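Local coordinates for LPXTG cell wall surface protein (Streptococcus gordonii, PDB 4IGB) that is anchored to the cell wall and probably acts as an adhesin, this piece holding its N-terminal N1 and N2 domains, at residues D23-D28 with G251-N256; M195-I200 with S259-R264. All coordinates share one frame; numbering follows the deposited sequence.

Contact 1: residues D23-D28 with G251-N256; sequences DISTLD and GSYNEN. With NA (sodium ion), chain R.
An Asx turn at Asp23 packs against the short helix 252-257 of the N1 domain, with Ser25 and Asn256 at the centre of the contact. No hydrogen bond joins the two segments, so they meet by packing. Ser25 CA lies 3.6 Å from Asn256 CG, and the amide also runs beside Ser25 CB. The NH2 end of that amide is held within its own helix. Asn256 ND2 donates to Ser252 O at 2.8 Å, almost straight at 175°. Ser252 O takes the backbone N of Asn256 on the opposite face of its plane. On the other side of the contact, Asp23 OD1 accepts from Ser25 N at 2.9 Å, which closes the Asx turn. Ser25 OG donates to the same oxygen at 2.6 Å. Asn257 ND2 also bonds to it. The Asp23 carboxylate reaches Tyr253 because CG is anti to the backbone N (chi1 173°). Its OD2 meets the ring edge at CE1, 3.6 Å away, and the two planes are turned 56° apart. Ile24 CG2 packs 3.7 Å from Asn256 OD1, which accepts a hydrogen bond from Lys196 NZ. One residue before Asn256, Glu255 OE2 binds the sodium ion at 2.7 Å, together with Asp199 and Thr249.

Contact 2: residues M195-I200 with S259-R264; sequences MKPTDI and SGLALR. With NA (sodium ion), chain R.
Met195 and Leu263 form an antiparallel hydrogen-bonded pair at the edge of a mixed five-stranded sheet in the N1 domain. Leu263 N gives to Met195 O at 2.8 Å, and Met195 N gives back to Leu263 O at 3.0 Å. Beyond this pair the segment 195-200 leaves regular strand geometry but stays beside its partner. Leu261 N bonds to Pro197 O at 3.1 Å, and Ile200 N to Ser259 O at 2.9 Å. Lys196 CA adds a CA-H...O contact to Leu261 O.

The side chains fill in around these backbone bonds. The Pro197 ring presents CG to Leu261 CD1, 3.7 Å away. The CB of Leu261 points away from 195-200, but CD1 reaches back to the proline. Pro197 CD also approaches Leu263 CD1. Lys196 is extended as far as CD and then bends. Its CG lies 3.3 Å from Leu261 O, while NZ turns to Asn256. Ser259 OG stands between its own backbone N and carbonyl carbon (chi1 66°), which turns it to Asp199 CA at 3.2 Å. The same hydroxyl is bonded to Thr249 OG1. Ile200 CB and CG1 pack on Ser259 O. Asp199 points away from 259-264, with CG anti to the backbone N (chi1 -167°), and OD1 binds the sodium ion at 2.5 Å.

Met195 and Leu263 lie on the same face of the sheet. There Met195 packs on Met270 and Phe272 of strand 269-275 and on Phe284 of strand 281-288. Pro197 also touches Phe284. Leu263 meets Met270 as well. Strand 221-227 flanks strand 262-265 on the side away from 194-195, and Leu261 touches its Arg224 and Met226.

How the contacts relate
From the N terminus, residues 23-28 come first, in the loop between strands 15-20 and 30-31. Contact 1 closes a long span from there to helix 252-257. The segment 195-200 lies within that span, and its partner 259-264 lies just beyond the helix. Contact 2 closes the shorter span between 195-200 and 259-264, so the two contacts cross. Their centres are about 9 Å apart. They touch directly: the carbonyl O of Glu255 is 2.9 Å from Asp199 N, a probable hydrogen bond. Glu255 from contact 1 and Asp199 from contact 2 share the sodium ion. Together the contacts tie the early loop and the helix to the 194-195 edge of the five-stranded sheet.

Contact 1: residues D23-D28 with G251-N256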
# COMPACT_ATOMS: atom_id res chain seq x y z
N ASP C 23 11.52 -8.78 9.70
CA ASP C 23 12.40 -8.58 8.55
C ASP C 23 11.61 -8.04 7.35
O ASP C 23 10.85 -8.76 6.70
CB ASP C 23 13.13 -9.88 8.19
CG ASP C 23 13.91 -9.78 6.90
OD1 ASP C 23 14.05 -8.66 6.35
OD2 ASP C 23 14.40 -10.82 6.44
N ILE C 24 11.80 -6.76 7.09
CA ILE C 24 10.99 -6.08 6.08
C ILE C 24 11.25 -6.61 4.67
O ILE C 24 10.39 -6.49 3.81
CB ILE C 24 11.18 -4.57 6.19
CG1 ILE C 24 10.70 -4.10 7.57
CG2 ILE C 24 10.40 -3.85 5.08
CD1 ILE C 24 10.88 -2.65 7.86
N SER C 25 12.42 -7.22 4.46
CA SER C 25 12.78 -7.75 3.14
C SER C 25 12.02 -9.03 2.80
O SER C 25 11.95 -9.41 1.63
CB SER C 25 14.29 -7.98 3.04
OG SER C 25 14.72 -9.03 3.90
N THR C 26 11.46 -9.69 3.80
CA THR C 26 10.74 -10.94 3.54
C THR C 26 9.25 -10.88 3.90
O THR C 26 8.62 -11.91 4.16
CB THR C 26 11.42 -12.13 4.23
OG1 THR C 26 11.40 -11.92 5.65
CG2 THR C 26 12.87 -12.24 3.76
N LEU C 27 8.68 -9.69 3.91
CA LEU C 27 7.24 -9.57 4.08
C LEU C 27 6.61 -10.41 2.98
O LEU C 27 7.22 -10.62 1.94
CB LEU C 27 6.81 -8.11 3.96
CG LEU C 27 7.21 -7.22 5.14
CD1 LEU C 27 6.89 -5.76 4.82
CD2 LEU C 27 6.48 -7.66 6.40
N ASP C 28 5.39 -10.90 3.21
CA ASP C 28 4.69 -11.64 2.16
C ASP C 28 3.53 -10.81 1.61
O ASP C 28 2.46 -11.33 1.31
CB ASP C 28 4.19 -12.98 2.69
CG ASP C 28 3.53 -13.83 1.61
OD1 ASP C 28 3.84 -13.64 0.42
OD2 ASP C 28 2.70 -14.70 1.96
N GLY C 251 22.62 -4.18 -0.35
CA GLY C 251 21.97 -5.47 -0.26
C GLY C 251 20.54 -5.29 0.19
O GLY C 251 20.20 -4.29 0.82
N SER C 252 19.71 -6.27 -0.13
CA SER C 252 18.27 -6.18 0.09
C SER C 252 17.89 -6.12 1.57
O SER C 252 17.03 -5.32 1.96
CB SER C 252 17.57 -7.35 -0.58
OG SER C 252 16.28 -7.54 -0.04
N TYR C 253 18.51 -6.96 2.40
CA TYR C 253 18.22 -6.95 3.82
C TYR C 253 18.37 -5.54 4.39
O TYR C 253 17.44 -5.02 5.01
CB TYR C 253 19.11 -7.93 4.59
CG TYR C 253 18.69 -8.13 6.03
CD1 TYR C 253 17.74 -9.09 6.36
CD2 TYR C 253 19.24 -7.37 7.06
CE1 TYR C 253 17.35 -9.28 7.68
CE2 TYR C 253 18.86 -7.56 8.38
CZ TYR C 253 17.91 -8.52 8.69
OH TYR C 253 17.52 -8.72 10.01
N ASN C 254 19.53 -4.92 4.16
CA ASN C 254 19.82 -3.62 4.74
C ASN C 254 19.01 -2.48 4.13
O ASN C 254 18.67 -1.51 4.80
CB ASN C 254 21.32 -3.31 4.67
CG ASN C 254 22.15 -4.28 5.50
OD1 ASN C 254 21.63 -4.95 6.39
ND2 ASN C 254 23.45 -4.37 5.20
N GLU C 255 18.72 -2.59 2.84
CA GLU C 255 17.98 -1.56 2.15
C GLU C 255 16.54 -1.50 2.66
O GLU C 255 15.93 -0.44 2.68
CB GLU C 255 18.03 -1.78 0.63
CG GLU C 255 19.37 -1.40 0.02
CD GLU C 255 19.51 -1.85 -1.41
OE1 GLU C 255 18.68 -2.66 -1.86
OE2 GLU C 255 20.46 -1.40 -2.09
N ASN C 256 16.03 -2.65 3.09
CA ASN C 256 14.70 -2.74 3.70
C ASN C 256 14.72 -2.41 5.18
O ASN C 256 13.95 -1.59 5.65
CB ASN C 256 14.11 -4.13 3.51
CG ASN C 256 13.53 -4.34 2.13
OD1 ASN C 256 12.35 -4.06 1.89
ND2 ASN C 256 14.34 -4.85 1.21
NA NA R . 22.14 0.68 -1.80

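Contact 2: residues M195-I200 with S259-R264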
# COMPACT_ATOMS: atom_id res chain seq x y z
N MET C 195 3.00 1.29 1.11
CA MET C 195 4.24 1.60 0.44
C MET C 195 5.38 1.07 1.29
O MET C 195 5.26 0.99 2.51
CB MET C 195 4.38 3.09 0.18
CG MET C 195 3.36 3.58 -0.86
SD MET C 195 3.67 5.24 -1.47
CE MET C 195 5.14 4.95 -2.48
N LYS C 196 6.47 0.69 0.64
CA LYS C 196 7.65 0.22 1.34
C LYS C 196 8.90 0.80 0.69
O LYS C 196 9.57 0.12 -0.07
CB LYS C 196 7.71 -1.30 1.29
CG LYS C 196 8.90 -1.90 2.06
CD LYS C 196 8.86 -3.41 2.02
CE LYS C 196 9.04 -3.94 0.61
NZ LYS C 196 10.28 -3.43 -0.03
N PRO C 197 9.21 2.06 0.98
CA PRO C 197 10.42 2.63 0.39
C PRO C 197 11.64 1.93 0.96
O PRO C 197 11.57 1.44 2.09
CB PRO C 197 10.40 4.08 0.84
CG PRO C 197 9.27 4.19 1.83
CD PRO C 197 8.68 2.87 2.09
N THR C 198 12.71 1.86 0.17
CA THR C 198 13.93 1.18 0.59
C THR C 198 15.16 1.95 0.13
O THR C 198 15.07 2.86 -0.71
CB THR C 198 14.02 -0.27 0.03
OG1 THR C 198 14.17 -0.23 -1.40
CG2 THR C 198 12.78 -1.06 0.38
N ASP C 199 16.29 1.61 0.71
CA ASP C 199 17.57 2.11 0.23
C ASP C 199 17.61 3.62 0.22
O ASP C 199 18.15 4.23 -0.69
CB ASP C 199 17.84 1.61 -1.19
CG ASP C 199 19.29 1.84 -1.61
OD1 ASP C 199 20.17 1.68 -0.74
OD2 ASP C 199 19.54 2.21 -2.77
N ILE C 200 17.02 4.23 1.25
CA ILE C 200 17.09 5.66 1.41
C ILE C 200 18.41 5.97 2.09
O ILE C 200 18.48 6.07 3.31
CB ILE C 200 15.93 6.19 2.28
CG1 ILE C 200 14.59 5.73 1.68
CG2 ILE C 200 16.00 7.70 2.40
CD1 ILE C 200 14.39 6.16 0.24
N SER C 259 17.54 1.06 5.98
CA SER C 259 17.24 2.34 5.34
C SER C 259 15.93 2.29 4.57
O SER C 259 15.77 2.95 3.54
CB SER C 259 18.38 2.75 4.40
OG SER C 259 18.47 1.85 3.31
N GLY C 260 14.98 1.52 5.09
CA GLY C 260 13.67 1.39 4.50
C GLY C 260 12.62 1.27 5.58
O GLY C 260 12.93 1.19 6.77
N LEU C 261 11.35 1.27 5.19
CA LEU C 261 10.26 1.06 6.13
C LEU C 261 9.00 0.68 5.39
O LEU C 261 8.97 0.69 4.16
CB LEU C 261 10.04 2.27 7.06
CG LEU C 261 10.00 3.76 6.67
CD1 LEU C 261 10.47 4.09 5.28
CD2 LEU C 261 8.63 4.37 6.92
N ALA C 262 7.95 0.34 6.13
CA ALA C 262 6.68 -0.02 5.50
C ALA C 262 5.57 0.84 6.07
O ALA C 262 5.55 1.12 7.27
CB ALA C 262 6.38 -1.52 5.69
N LEU C 263 4.65 1.26 5.21
CA LEU C 263 3.56 2.15 5.63
C LEU C 263 2.22 1.65 5.13
O LEU C 263 2.04 1.46 3.93
CB LEU C 263 3.79 3.55 5.07
CG LEU C 263 5.05 4.28 5.50
CD1 LEU C 263 5.72 4.90 4.28
CD2 LEU C 263 4.71 5.31 6.55
N ARG C 264 1.29 1.45 6.05
CA ARG C 264 -0.07 1.12 5.68
C ARG C 264 -0.97 2.36 5.76
O ARG C 264 -1.08 2.99 6.82
CB ARG C 264 -0.62 0.06 6.61
CG ARG C 264 -2.11 -0.14 6.42
CD ARG C 264 -2.73 -0.76 7.66
NE ARG C 264 -2.23 -2.11 7.91
CZ ARG C 264 -2.38 -2.73 9.07
NH1 ARG C 264 -3.00 -2.10 10.07
NH2 ARG C 264 -1.92 -3.96 9.23
NA NA R . 22.14 0.68 -1.80